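Local coordinates for spore germination protein GerM (Bacillus subtilis subsp. subtilis str. 168, PDB 6GZB), which is of unknown molecular function but affects both sporulation and germination, and is built from tandem GerMN domains, at residues G184-T189 with Y215-K220; T198-V203 with T219-N224; L257-K262 with T269-Q274; S307-V312 with T327-R332. All coordinates share one frame; numbering follows the deposited sequence.

Interaction 1. Residues G184-T189 with Y215-K220; sequences GINLET and YVPVTK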
loop_
_atom_site.group_PDB
_atom_site.type_symbol
_atom_site.label_atom_id
_atom_site.label_comp_id
_atom_site.label_asym_id
_atom_site.label_seq_id
_atom_site.Cartn_x
_atom_site.Cartn_y
_atom_site.Cartn_z
ATOM N N GLY A 184 8.562 1.146 -3.973
ATOM C CA GLY A 184 8.262 0.046 -3.057
ATOM C C GLY A 184 7.873 0.528 -1.675
ATOM O O GLY A 184 7.824 1.735 -1.400
ATOM N N ILE A 185 7.597 -0.431 -0.800
ATOM C CA ILE A 185 7.154 -0.141 0.554
ATOM C C ILE A 185 7.373 -1.384 1.406
ATOM O O ILE A 185 7.211 -2.500 0.917
ATOM C CB ILE A 185 5.666 0.289 0.570
ATOM C CG1 ILE A 185 5.236 0.711 1.971
ATOM C CG2 ILE A 185 4.766 -0.819 0.054
ATOM C CD1 ILE A 185 3.984 1.568 1.976
ATOM N N ASN A 186 7.832 -1.197 2.644
ATOM C CA ASN A 186 8.123 -2.322 3.528
ATOM C C ASN A 186 8.951 -3.392 2.819
ATOM O O ASN A 186 8.554 -4.565 2.757
ATOM C CB ASN A 186 6.821 -2.955 4.033
ATOM C CG ASN A 186 5.965 -1.992 4.814
ATOM O OD1 ASN A 186 4.746 -1.922 4.623
ATOM N ND2 ASN A 186 6.589 -1.245 5.702
ATOM N N LEU A 187 10.083 -2.992 2.257
ATOM C CA LEU A 187 10.879 -3.898 1.416
ATOM C C LEU A 187 11.284 -5.154 2.172
ATOM O O LEU A 187 11.855 -5.062 3.249
ATOM C CB LEU A 187 12.150 -3.187 0.922
ATOM C CG LEU A 187 11.945 -1.855 0.189
ATOM C CD1 LEU A 187 13.295 -1.251 -0.181
ATOM C CD2 LEU A 187 11.073 -2.006 -1.051
ATOM N N GLU A 188 11.056 -6.323 1.579
ATOM C CA GLU A 188 11.576 -7.561 2.137
ATOM C C GLU A 188 13.076 -7.623 1.927
ATOM O O GLU A 188 13.540 -7.660 0.793
ATOM C CB GLU A 188 10.922 -8.783 1.483
ATOM C CG GLU A 188 9.645 -9.227 2.166
ATOM C CD GLU A 188 9.084 -10.506 1.580
ATOM O OE1 GLU A 188 8.050 -10.988 2.093
ATOM O OE2 GLU A 188 9.641 -10.986 0.567
ATOM N N THR A 189 13.827 -7.621 3.026
ATOM C CA THR A 189 15.287 -7.606 2.964
ATOM C C THR A 189 15.922 -8.787 3.692
ATOM O O THR A 189 17.139 -8.828 3.856
ATOM C CB THR A 189 15.852 -6.328 3.604
ATOM O OG1 THR A 189 15.328 -6.189 4.933
ATOM C CG2 THR A 189 15.489 -5.101 2.774
ATOM N N TYR A 215 -4.770 -4.359 5.741
ATOM C CA TYR A 215 -3.994 -4.917 4.660
ATOM C C TYR A 215 -2.679 -4.176 4.533
ATOM O O TYR A 215 -2.656 -2.953 4.467
ATOM C CB TYR A 215 -4.798 -4.866 3.363
ATOM C CG TYR A 215 -6.030 -5.746 3.443
ATOM C CD1 TYR A 215 -5.942 -7.109 3.188
ATOM C CD2 TYR A 215 -7.223 -5.252 3.949
ATOM C CE1 TYR A 215 -7.036 -7.934 3.335
ATOM C CE2 TYR A 215 -8.324 -6.074 4.109
ATOM C CZ TYR A 215 -8.214 -7.417 3.819
ATOM O OH TYR A 215 -9.304 -8.236 3.946
ATOM N N VAL A 216 -1.589 -4.936 4.575
ATOM C CA VAL A 216 -0.248 -4.390 4.616
ATOM C C VAL A 216 0.495 -4.714 3.321
ATOM O O VAL A 216 0.612 -5.884 2.932
ATOM C CB VAL A 216 0.548 -5.005 5.776
ATOM C CG1 VAL A 216 1.966 -4.448 5.801
ATOM C CG2 VAL A 216 -0.167 -4.754 7.093
ATOM N N PRO A 217 0.963 -3.677 2.628
ATOM C CA PRO A 217 1.660 -3.873 1.361
ATOM C C PRO A 217 3.134 -4.164 1.615
ATOM O O PRO A 217 3.747 -3.519 2.463
ATOM C CB PRO A 217 1.490 -2.522 0.670
ATOM C CG PRO A 217 1.427 -1.538 1.780
ATOM C CD PRO A 217 0.816 -2.249 2.963
ATOM N N VAL A 218 3.670 -5.166 0.932
ATOM C CA VAL A 218 5.064 -5.556 1.084
ATOM C C VAL A 218 5.665 -5.742 -0.308
ATOM O O VAL A 218 5.108 -6.451 -1.148
ATOM C CB VAL A 218 5.178 -6.880 1.868
ATOM C CG1 VAL A 218 6.596 -7.396 1.849
ATOM C CG2 VAL A 218 4.702 -6.693 3.302
ATOM N N THR A 219 6.795 -5.093 -0.559
ATOM C CA THR A 219 7.496 -5.263 -1.833
ATOM C C THR A 219 8.380 -6.510 -1.800
ATOM O O THR A 219 9.330 -6.592 -1.030
ATOM C CB THR A 219 8.366 -4.046 -2.157
ATOM O OG1 THR A 219 7.553 -2.866 -2.167
ATOM C CG2 THR A 219 9.023 -4.214 -3.513
ATOM N N LYS A 220 8.032 -7.493 -2.618
ATOM C CA LYS A 220 8.786 -8.730 -2.711
ATOM C C LYS A 220 9.678 -8.713 -3.949
ATOM O O LYS A 220 9.517 -7.862 -4.828
ATOM C CB LYS A 220 7.816 -9.905 -2.799
ATOM C CG LYS A 220 6.797 -9.911 -1.672
ATOM C CD LYS A 220 6.137 -11.265 -1.538
ATOM C CE LYS A 220 7.014 -12.211 -0.745
ATOM N NZ LYS A 220 6.223 -13.324 -0.157
HETATM O O HOH W 1 12.049 -6.804 -1.583
#
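Thr219 takes part in all three direct hydrogen bonds between the irregular segment 184-189 and strand 215-220. Its OG1, set beside its own backbone N and anti to the carbonyl carbon (chi1 -57°), accepts the N-H of Ile185 at 2.8 Å from Ile185 N. In the other two, Thr219 N gives to Ile185 O at 3.0 Å, and Glu188 N reaches Thr219 O at 3.1 Å in a nearly straight bond. One water bridges Glu188 O and Thr219 O, donating to both.

Apolar contact flanks this bonded centre. Ile185 CG2 rests on Pro217 CB at 3.7 Å, the two side chains meeting at a slant, while Leu187 runs alongside Thr219 with CD2 3.6 Å from Thr219 CB. Val218 CG1 meets the CG of Glu188, whose chain crosses the side chain of Val218 at about a right angle. The loop before strand 198-208 thus lies on the edge of strand 213-223 turned from its hairpin partner, and Ile185 and Leu187 also touch Gln141 of helix 136-147.

The charged pair is looser. Glu188 OE1 stands 3.7 Å from Lys220 NZ, a long salt bridge, and the carboxylate lies nearer to Lys220 CE, with OE2 3.2 Å from it. Lys220 NZ has its stronger partners in Tyr205 OH and Glu236. The direct bonds thus converge on Thr219, with apolar contact on Pro217 and Val218 beside them and a long ion pair.

Interaction 2. Residues T198-V203 with T219-N224; sequences THPLTV and TKRIDN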
loop_
_atom_site.group_PDB
_atom_site.type_symbol
_atom_site.label_atom_id
_atom_site.label_comp_id
_atom_site.label_asym_id
_atom_site.label_seq_id
_atom_site.Cartn_x
_atom_site.Cartn_y
_atom_site.Cartn_z
ATOM N N THR A 198 16.044 -10.189 -10.106
ATOM C CA THR A 198 14.672 -10.077 -9.629
ATOM C C THR A 198 14.143 -8.673 -9.844
ATOM O O THR A 198 14.910 -7.730 -10.041
ATOM C CB THR A 198 14.555 -10.414 -8.133
ATOM O OG1 THR A 198 15.320 -9.481 -7.369
ATOM C CG2 THR A 198 15.038 -11.817 -7.843
ATOM N N HIS A 199 12.824 -8.532 -9.787
ATOM C CA HIS A 199 12.205 -7.211 -9.855
ATOM C C HIS A 199 11.194 -7.074 -8.720
ATOM O O HIS A 199 10.669 -8.071 -8.227
ATOM C CB HIS A 199 11.524 -7.000 -11.209
ATOM C CG HIS A 199 10.592 -8.105 -11.598
ATOM N ND1 HIS A 199 9.219 -7.991 -11.514
ATOM C CD2 HIS A 199 10.835 -9.352 -12.058
ATOM C CE1 HIS A 199 8.659 -9.114 -11.928
ATOM N NE2 HIS A 199 9.618 -9.961 -12.253
ATOM N N PRO A 200 10.948 -5.836 -8.280
ATOM C CA PRO A 200 10.065 -5.586 -7.151
ATOM C C PRO A 200 8.606 -5.758 -7.539
ATOM O O PRO A 200 8.213 -5.403 -8.648
ATOM C CB PRO A 200 10.351 -4.121 -6.803
ATOM C CG PRO A 200 10.740 -3.516 -8.109
ATOM C CD PRO A 200 11.516 -4.589 -8.822
ATOM N N LEU A 201 7.808 -6.272 -6.611
ATOM C CA LEU A 201 6.372 -6.353 -6.802
ATOM C C LEU A 201 5.695 -6.245 -5.443
ATOM O O LEU A 201 6.052 -6.956 -4.499
ATOM C CB LEU A 201 5.995 -7.684 -7.458
ATOM C CG LEU A 201 4.559 -7.772 -7.985
ATOM C CD1 LEU A 201 4.394 -6.890 -9.216
ATOM C CD2 LEU A 201 4.173 -9.216 -8.279
ATOM N N THR A 202 4.714 -5.358 -5.355
ATOM C CA THR A 202 4.004 -5.128 -4.114
ATOM C C THR A 202 2.846 -6.090 -3.973
ATOM O O THR A 202 2.071 -6.302 -4.915
ATOM C CB THR A 202 3.512 -3.684 -4.028
ATOM O OG1 THR A 202 4.654 -2.831 -3.901
ATOM C CG2 THR A 202 2.593 -3.483 -2.827
ATOM N N VAL A 203 2.790 -6.728 -2.809
ATOM C CA VAL A 203 1.779 -7.734 -2.498
ATOM C C VAL A 203 1.203 -7.410 -1.118
ATOM O O VAL A 203 1.940 -7.055 -0.194
ATOM C CB VAL A 203 2.426 -9.132 -2.471
ATOM C CG1 VAL A 203 1.463 -10.190 -1.974
ATOM C CG2 VAL A 203 2.957 -9.489 -3.852
ATOM N N THR A 219 6.795 -5.093 -0.559
ATOM C CA THR A 219 7.496 -5.263 -1.833
ATOM C C THR A 219 8.380 -6.510 -1.800
ATOM O O THR A 219 9.330 -6.592 -1.030
ATOM C CB THR A 219 8.366 -4.046 -2.157
ATOM O OG1 THR A 219 7.553 -2.866 -2.167
ATOM C CG2 THR A 219 9.023 -4.214 -3.513
ATOM N N LYS A 220 8.032 -7.493 -2.618
ATOM C CA LYS A 220 8.786 -8.730 -2.711
ATOM C C LYS A 220 9.678 -8.713 -3.949
ATOM O O LYS A 220 9.517 -7.862 -4.828
ATOM C CB LYS A 220 7.816 -9.905 -2.799
ATOM C CG LYS A 220 6.797 -9.911 -1.672
ATOM C CD LYS A 220 6.137 -11.265 -1.538
ATOM C CE LYS A 220 7.014 -12.211 -0.745
ATOM N NZ LYS A 220 6.223 -13.324 -0.157
ATOM N N ARG A 221 10.625 -9.645 -4.003
ATOM C CA ARG A 221 11.467 -9.818 -5.179
ATOM C C ARG A 221 10.916 -10.959 -6.017
ATOM O O ARG A 221 10.773 -12.068 -5.535
ATOM C CB ARG A 221 12.912 -10.128 -4.772
ATOM C CG ARG A 221 13.590 -9.080 -3.908
ATOM C CD ARG A 221 13.451 -7.663 -4.458
ATOM N NE ARG A 221 14.069 -7.483 -5.769
ATOM C CZ ARG A 221 14.357 -6.299 -6.308
ATOM N NH1 ARG A 221 14.085 -5.180 -5.652
ATOM N NH2 ARG A 221 14.919 -6.233 -7.511
ATOM N N ILE A 222 10.591 -10.675 -7.272
ATOM C CA ILE A 222 10.105 -11.696 -8.191
ATOM C C ILE A 222 11.194 -12.026 -9.224
ATOM O O ILE A 222 11.811 -11.120 -9.794
ATOM C CB ILE A 222 8.863 -11.193 -8.955
ATOM C CG1 ILE A 222 7.819 -10.605 -8.002
ATOM C CG2 ILE A 222 8.271 -12.303 -9.806
ATOM C CD1 ILE A 222 7.295 -11.582 -6.971
ATOM N N ASP A 223 11.390 -13.314 -9.497
ATOM C CA ASP A 223 12.349 -13.751 -10.507
ATOM C C ASP A 223 12.046 -13.131 -11.863
ATOM O O ASP A 223 10.899 -13.095 -12.300
ATOM C CB ASP A 223 12.353 -15.276 -10.634
ATOM C CG ASP A 223 13.167 -15.949 -9.546
ATOM O OD1 ASP A 223 14.114 -15.315 -9.030
ATOM O OD2 ASP A 223 12.857 -17.111 -9.203
ATOM N N ASN A 224 13.085 -12.635 -12.525
ATOM C CA ASN A 224 12.917 -11.925 -13.782
ATOM C C ASN A 224 12.473 -12.854 -14.908
ATOM O O ASN A 224 11.946 -12.406 -15.924
ATOM C CB ASN A 224 14.217 -11.213 -14.160
ATOM C CG ASN A 224 14.411 -9.940 -13.386
ATOM O OD1 ASN A 224 13.498 -9.489 -12.698
ATOM N ND2 ASN A 224 15.587 -9.328 -13.515
HETATM O O HOH W 2 15.821 -6.660 -12.159
#
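His199 pairs with Ile222 and Leu201 with Lys220 as antiparallel hydrogen-bonded pairs, the strands having their N-to-C directions 139° apart, with Ile222 N to His199 O (2.8 Å) nearly straight. Between them Pro200 faces Arg221 in a non-hydrogen-bonded pair.

Arg221 bends at chi2 and chi3, folding back toward Thr198. Its NE donates to Thr198 OG1 at 2.8 Å, with the hydroxyl close to the guanidinium plane, and NH2 adds a weak bond to Thr198 O at 2.9 Å. Pro200 N sits over the centre of one guanidinium face. Thr198 OG1, turned between its backbone N and carbonyl carbon (chi1 62°), also bonds to Asp194 O. A leucine here, lacking the guanidinium, would probably leave Thr198 OG1 and O without these donors and Pro200 N without its flat cover. Further along the face that carries Arg221, Thr219 CG2 touches Pro200 CB at 3.5 Å.

On the face that carries His199, Leu201, Lys220 and Ile222, the contacts are mostly of carbon. Ile222 CB lies over the His199 ring toward its rim, 3.8 Å from the centroid, a CH-pi contact. Leu201 CB and Ile222 CG1 are tight at 3.5 Å, and Ile222 continues onto Ala232 of helix 229-239.

Strands 198-208 and 213-223, antiparallel and consecutive in the chain, form a beta hairpin, with helix 229-239 against the face that carries Ile222.

Interaction 3. Residues L257-K262 with T269-Q274; sequences LVSKPK and TLDFNQ. With ACT (acetate ion), chain F.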
loop_
_atom_site.group_PDB
_atom_site.type_symbol
_atom_site.label_atom_id
_atom_site.label_comp_id
_atom_site.label_asym_id
_atom_site.label_seq_id
_atom_site.Cartn_x
_atom_site.Cartn_y
_atom_site.Cartn_z
ATOM N N LEU A 257 -3.570 -20.486 -10.393
ATOM C CA LEU A 257 -4.328 -20.158 -11.583
ATOM C C LEU A 257 -4.328 -21.368 -12.517
ATOM O O LEU A 257 -3.319 -22.057 -12.649
ATOM C CB LEU A 257 -3.732 -18.940 -12.286
ATOM C CG LEU A 257 -3.727 -17.639 -11.476
ATOM C CD1 LEU A 257 -3.059 -16.535 -12.269
ATOM C CD2 LEU A 257 -5.133 -17.219 -11.068
ATOM N N VAL A 258 -5.473 -21.640 -13.138
ATOM C CA VAL A 258 -5.612 -22.779 -14.047
ATOM C C VAL A 258 -5.653 -22.319 -15.502
ATOM O O VAL A 258 -5.591 -23.134 -16.415
ATOM C CB VAL A 258 -6.881 -23.604 -13.738
ATOM C CG1 VAL A 258 -6.782 -24.248 -12.366
ATOM C CG2 VAL A 258 -8.124 -22.732 -13.825
ATOM N N SER A 259 -5.762 -21.011 -15.709
ATOM C CA SER A 259 -5.593 -20.412 -17.028
ATOM C C SER A 259 -4.662 -19.214 -16.910
ATOM O O SER A 259 -4.517 -18.637 -15.838
ATOM C CB SER A 259 -6.934 -19.927 -17.583
ATOM O OG SER A 259 -7.943 -20.890 -17.390
ATOM N N LYS A 260 -4.085 -18.801 -18.028
ATOM C CA LYS A 260 -3.354 -17.554 -18.061
ATOM C C LYS A 260 -4.338 -16.424 -17.810
ATOM O O LYS A 260 -5.426 -16.423 -18.369
ATOM C CB LYS A 260 -2.649 -17.367 -19.408
ATOM C CG LYS A 260 -1.196 -17.828 -19.410
ATOM C CD LYS A 260 -0.736 -18.325 -20.779
ATOM C CE LYS A 260 -0.610 -19.845 -20.823
ATOM N NZ LYS A 260 0.517 -20.363 -19.994
ATOM N N PRO A 261 -3.966 -15.473 -16.941
ATOM C CA PRO A 261 -4.835 -14.336 -16.727
ATOM C C PRO A 261 -5.068 -13.609 -18.028
ATOM O O PRO A 261 -4.183 -13.582 -18.873
ATOM C CB PRO A 261 -4.046 -13.447 -15.747
ATOM C CG PRO A 261 -2.746 -14.132 -15.493
ATOM C CD PRO A 261 -2.882 -15.545 -15.951
ATOM N N LYS A 262 -6.255 -13.035 -18.192
ATOM C CA LYS A 262 -6.511 -12.135 -19.307
ATOM C C LYS A 262 -6.664 -10.722 -18.783
ATOM O O LYS A 262 -7.123 -10.510 -17.659
ATOM C CB LYS A 262 -7.788 -12.523 -20.059
ATOM C CG LYS A 262 -8.037 -14.012 -20.230
ATOM C CD LYS A 262 -9.453 -14.244 -20.751
ATOM C CE LYS A 262 -9.518 -15.348 -21.796
ATOM N NZ LYS A 262 -9.409 -16.702 -21.185
ATOM N N THR A 269 -8.971 -10.894 -15.568
ATOM C CA THR A 269 -9.756 -12.078 -15.274
ATOM C C THR A 269 -8.873 -13.203 -14.774
ATOM O O THR A 269 -7.930 -13.610 -15.450
ATOM C CB THR A 269 -10.522 -12.552 -16.521
ATOM O OG1 THR A 269 -11.448 -11.534 -16.913
ATOM C CG2 THR A 269 -11.289 -13.832 -16.229
ATOM N N LEU A 270 -9.168 -13.678 -13.567
ATOM C CA LEU A 270 -8.427 -14.773 -12.971
ATOM C C LEU A 270 -9.272 -16.033 -12.959
ATOM O O LEU A 270 -10.472 -15.996 -12.687
ATOM C CB LEU A 270 -8.023 -14.428 -11.530
ATOM C CG LEU A 270 -7.241 -13.133 -11.316
ATOM C CD1 LEU A 270 -7.052 -12.874 -9.828
ATOM C CD2 LEU A 270 -5.896 -13.204 -12.021
ATOM N N ASP A 271 -8.614 -17.159 -13.183
ATOM C CA ASP A 271 -9.274 -18.445 -13.205
ATOM C C ASP A 271 -8.559 -19.350 -12.225
ATOM O O ASP A 271 -7.412 -19.721 -12.443
ATOM C CB ASP A 271 -9.217 -19.033 -14.619
ATOM C CG ASP A 271 -10.187 -20.187 -14.816
ATOM O OD1 ASP A 271 -10.960 -20.501 -13.883
ATOM O OD2 ASP A 271 -10.166 -20.780 -15.916
ATOM N N PHE A 272 -9.188 -19.600 -11.107
ATOM C CA PHE A 272 -8.573 -20.347 -10.063
ATOM C C PHE A 272 -8.949 -21.792 -10.022
ATOM O O PHE A 272 -9.862 -22.228 -10.651
ATOM C CB PHE A 272 -9.013 -19.775 -8.722
ATOM C CG PHE A 272 -8.429 -18.451 -8.387
ATOM C CD1 PHE A 272 -7.172 -18.358 -7.877
ATOM C CD2 PHE A 272 -9.163 -17.316 -8.532
ATOM C CE1 PHE A 272 -6.637 -17.155 -7.549
ATOM C CE2 PHE A 272 -8.640 -16.102 -8.214
ATOM C CZ PHE A 272 -7.374 -16.025 -7.719
ATOM N N ASN A 273 -8.204 -22.527 -9.234
ATOM C CA ASN A 273 -8.531 -23.892 -8.953
ATOM C C ASN A 273 -9.462 -23.907 -7.741
ATOM O O ASN A 273 -9.850 -22.883 -7.235
ATOM C CB ASN A 273 -7.295 -24.775 -8.772
ATOM C CG ASN A 273 -6.385 -24.350 -7.629
ATOM O OD1 ASN A 273 -6.666 -23.471 -6.880
ATOM N ND2 ASN A 273 -5.290 -25.026 -7.515
ATOM N N GLN A 274 -9.817 -25.072 -7.254
ATOM C CA GLN A 274 -10.736 -25.176 -6.143
ATOM C C GLN A 274 -10.237 -24.715 -4.788
ATOM O O GLN A 274 -11.021 -24.467 -3.907
ATOM C CB GLN A 274 -11.289 -26.596 -6.043
ATOM C CG GLN A 274 -12.520 -26.819 -6.900
ATOM C CD GLN A 274 -13.073 -28.242 -6.867
ATOM O OE1 GLN A 274 -13.365 -28.787 -5.812
ATOM N NE2 GLN A 274 -13.242 -28.822 -8.034
HETATM C C ACT F . -8.961 -28.157 -9.380
HETATM O O ACT F . -8.712 -28.721 -8.295
HETATM O OXT ACT F . -10.030 -27.550 -9.563
HETATM C CH3 ACT F . -7.956 -28.170 -10.494
HETATM O O HOH W 3 -6.172 -16.802 -14.683
#
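Asp271 receives the hydroxyl of Ser259, whose OG donates to OD2 at 2.7 Å. The oxygen is met on its anti side, somewhat out of the carboxylate plane. Val258 crosses the same side chain at about a right angle, its CG2 3.4 Å from Asp271 CG. On the main chain, Val258 N bonds to Asp271 O at 2.8 Å, and that carbonyl also takes a CA-H contact from Leu257. In Asp271, CG stands anti to the backbone N (chi1 -165°); of the carboxylate oxygens, OD2 takes Ser259 OG and OD1 accepts from Gly314 N. An alanine at Asp271 would probably leave the Ser259 hydroxyl and the Gly314 amide without their acceptor and open a gap beside Val258 CG2.

On the apolar side, Leu257 CD2 lies over one face of the Phe272 ring in a CH-pi contact, offset toward the rim and 4.1 Å from the centroid. The same methyl touches Leu270 CB at 4.0 Å.

Pairing along these segments is broken: Leu257 and Phe272 form a single bridge, then the register slips by two before Lys262 and Thr269 join as an antiparallel hydrogen-bonded pair, Thr269 N to Lys262 O being 2.8 Å. This second pairing belongs to the edge of a mixed four-stranded sheet, where 262-264 turns back onto 267-272. Where the backbones part, a water accepts from Asp271 N and donates to Ser259 O.

Further out, Leu270 reaches Ile230 of helix 229-239 and Ile295 of helix 289-299. Asn273 ND2 bonds to Asp254 O, its CB packing on Val258 CG1 at 3.7 Å. An acetate, probably from the crystallisation liquor, takes a weak bond from Gln274 N.

Interaction 4. Residues S307-V312 with T327-R332; sequences SVSVKV and TEPVSR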
loop_
_atom_site.group_PDB
_atom_site.type_symbol
_atom_site.label_atom_id
_atom_site.label_comp_id
_atom_site.label_asym_id
_atom_site.label_seq_id
_atom_site.Cartn_x
_atom_site.Cartn_y
_atom_site.Cartn_z
ATOM N N SER A 307 -9.665 -3.332 -12.284
ATOM C CA SER A 307 -10.642 -4.246 -11.702
ATOM C C SER A 307 -10.257 -5.695 -11.940
ATOM O O SER A 307 -9.438 -5.999 -12.804
ATOM C CB SER A 307 -12.032 -3.976 -12.291
ATOM O OG SER A 307 -12.090 -4.358 -13.655
ATOM N N VAL A 308 -10.849 -6.588 -11.158
ATOM C CA VAL A 308 -10.508 -8.004 -11.197
ATOM C C VAL A 308 -11.779 -8.839 -11.169
ATOM O O VAL A 308 -12.609 -8.682 -10.276
ATOM C CB VAL A 308 -9.653 -8.412 -9.982
ATOM C CG1 VAL A 308 -9.191 -9.860 -10.108
ATOM C CG2 VAL A 308 -8.486 -7.459 -9.812
ATOM N N SER A 309 -11.926 -9.718 -12.156
ATOM C CA SER A 309 -13.002 -10.702 -12.171
ATOM C C SER A 309 -12.418 -12.047 -11.827
ATOM O O SER A 309 -11.312 -12.385 -12.270
ATOM C CB SER A 309 -13.650 -10.778 -13.560
ATOM O OG SER A 309 -14.159 -9.517 -13.951
ATOM N N VAL A 310 -13.155 -12.820 -11.040
ATOM C CA VAL A 310 -12.646 -14.091 -10.552
ATOM C C VAL A 310 -13.540 -15.241 -10.976
ATOM O O VAL A 310 -14.761 -15.137 -10.937
ATOM C CB VAL A 310 -12.481 -14.086 -9.021
ATOM C CG1 VAL A 310 -11.421 -13.063 -8.604
ATOM C CG2 VAL A 310 -13.815 -13.794 -8.345
ATOM N N LYS A 311 -12.914 -16.315 -11.437
ATOM C CA LYS A 311 -13.616 -17.528 -11.805
ATOM C C LYS A 311 -12.943 -18.686 -11.127
ATOM O O LYS A 311 -11.794 -18.578 -10.706
ATOM C CB LYS A 311 -13.578 -17.751 -13.320
ATOM C CG LYS A 311 -14.195 -16.617 -14.121
ATOM C CD LYS A 311 -14.274 -16.945 -15.604
ATOM C CE LYS A 311 -14.577 -15.694 -16.417
ATOM N NZ LYS A 311 -14.853 -15.996 -17.844
ATOM N N VAL A 312 -13.661 -19.801 -11.029
ATOM C CA VAL A 312 -13.062 -21.057 -10.606
ATOM C C VAL A 312 -13.293 -22.123 -11.673
ATOM O O VAL A 312 -14.421 -22.340 -12.112
ATOM C CB VAL A 312 -13.618 -21.519 -9.248
ATOM C CG1 VAL A 312 -15.136 -21.425 -9.223
ATOM C CG2 VAL A 312 -13.151 -22.929 -8.938
ATOM N N THR A 327 -19.987 -12.199 -10.241
ATOM C CA THR A 327 -19.961 -12.363 -11.689
ATOM C C THR A 327 -19.378 -11.131 -12.363
ATOM O O THR A 327 -19.091 -11.153 -13.552
ATOM C CB THR A 327 -21.378 -12.592 -12.267
ATOM O OG1 THR A 327 -22.155 -11.397 -12.127
ATOM C CG2 THR A 327 -22.082 -13.737 -11.564
ATOM N N GLU A 328 -19.283 -10.031 -11.623
ATOM C CA GLU A 328 -18.778 -8.786 -12.186
ATOM C C GLU A 328 -17.369 -8.464 -11.671
ATOM O O GLU A 328 -16.933 -8.991 -10.649
ATOM C CB GLU A 328 -19.728 -7.630 -11.872
ATOM C CG GLU A 328 -21.108 -7.747 -12.510
ATOM C CD GLU A 328 -21.050 -8.177 -13.964
ATOM O OE1 GLU A 328 -20.624 -7.357 -14.810
ATOM O OE2 GLU A 328 -21.407 -9.343 -14.251
ATOM N N PRO A 329 -16.647 -7.608 -12.401
ATOM C CA PRO A 329 -15.332 -7.167 -11.959
ATOM C C PRO A 329 -15.407 -6.448 -10.622
ATOM O O PRO A 329 -16.263 -5.599 -10.429
ATOM C CB PRO A 329 -14.890 -6.192 -13.061
ATOM C CG PRO A 329 -15.721 -6.534 -14.254
ATOM C CD PRO A 329 -17.021 -7.038 -13.709
ATOM N N VAL A 330 -14.498 -6.782 -9.716
ATOM C CA VAL A 330 -14.372 -6.074 -8.452
ATOM C C VAL A 330 -13.274 -5.025 -8.579
ATOM O O VAL A 330 -12.164 -5.302 -9.051
ATOM C CB VAL A 330 -14.020 -7.045 -7.312
ATOM C CG1 VAL A 330 -13.970 -6.320 -5.975
ATOM C CG2 VAL A 330 -15.021 -8.185 -7.272
ATOM N N SER A 331 -13.576 -3.813 -8.142
ATOM C CA SER A 331 -12.608 -2.742 -8.225
ATOM C C SER A 331 -12.022 -2.457 -6.844
ATOM O O SER A 331 -12.447 -3.018 -5.840
ATOM C CB SER A 331 -13.248 -1.491 -8.824
ATOM O OG SER A 331 -14.353 -1.079 -8.046
ATOM N N ARG A 332 -10.971 -1.658 -6.826
ATOM C CA ARG A 332 -10.253 -1.356 -5.603
ATOM C C ARG A 332 -11.195 -0.698 -4.596
ATOM O O ARG A 332 -11.952 0.200 -4.949
ATOM C CB ARG A 332 -9.103 -0.419 -5.951
ATOM C CG ARG A 332 -8.163 -0.091 -4.816
ATOM C CD ARG A 332 -7.018 0.760 -5.351
ATOM N NE ARG A 332 -6.071 1.138 -4.311
ATOM C CZ ARG A 332 -4.967 0.460 -4.024
ATOM N NH1 ARG A 332 -4.169 0.878 -3.055
ATOM N NH2 ARG A 332 -4.663 -0.636 -4.700
HETATM O O HOH W 4 -15.965 -11.714 -10.613
#
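Ser307 and Ser309 turn their hydroxyls toward Pro329 by different torsions: OG of Ser307 stands between its backbone N and carbonyl carbon (chi1 69°), whereas OG of Ser309 is anti to the carbonyl carbon (chi1 -58°). The segments form one margin of a mixed four-stranded sheet, in which the short, weakly bonded strand 330-331 runs antiparallel to 307-312.

Val308 and Val330 make the firm pairing, an antiparallel hydrogen-bonded pair. Val308 N donates to Val330 O at 2.8 Å. In return Val330 N reaches Val308 O at 2.7 Å, approaching from above the carbonyl plane. Both valines share a sheet face covered by helix 289-299, Val308 touching Ile295 and Leu299 and Val330 touching Val296.

Past this pair, segment 327-332 leaves the regular pattern. A water takes over, accepting from Val310 N at 3.0 Å and donating to Glu328 O at 2.9 Å, and thereby links the diverging backbones. Along the other margin of 307-312, main-chain bonds join Ser309 to Val268 and Leu270.

The pyrrolidine ring of Pro329 meets both serines through carbon: Ser307 OG lies 3.4 Å from Pro329 CB, and Ser309 OG lies 3.4 Å from Pro329 CG.

Interactions 1 and 2 share Thr219 and Lys220, and their centres are 9 Å apart. Strand 213-223 thus meets its hairpin partner at one margin and segment 184-189 at the other, and Val218 N lies 2.8 Å from Val203 O where the contacts join. Interactions 3 and 4, with centres 12 Å apart, meet through neighbouring strands 267-272 and 307-312 of one sheet: Leu270 O is 2.8 Å from Lys311 N. The two groups do not touch; interactions 2 and 3 have centres about 20 Å apart, but helix 229-239 contacts both, through Ile222 and Leu257. The acetate sits by interaction 3, where Asn313 also binds it.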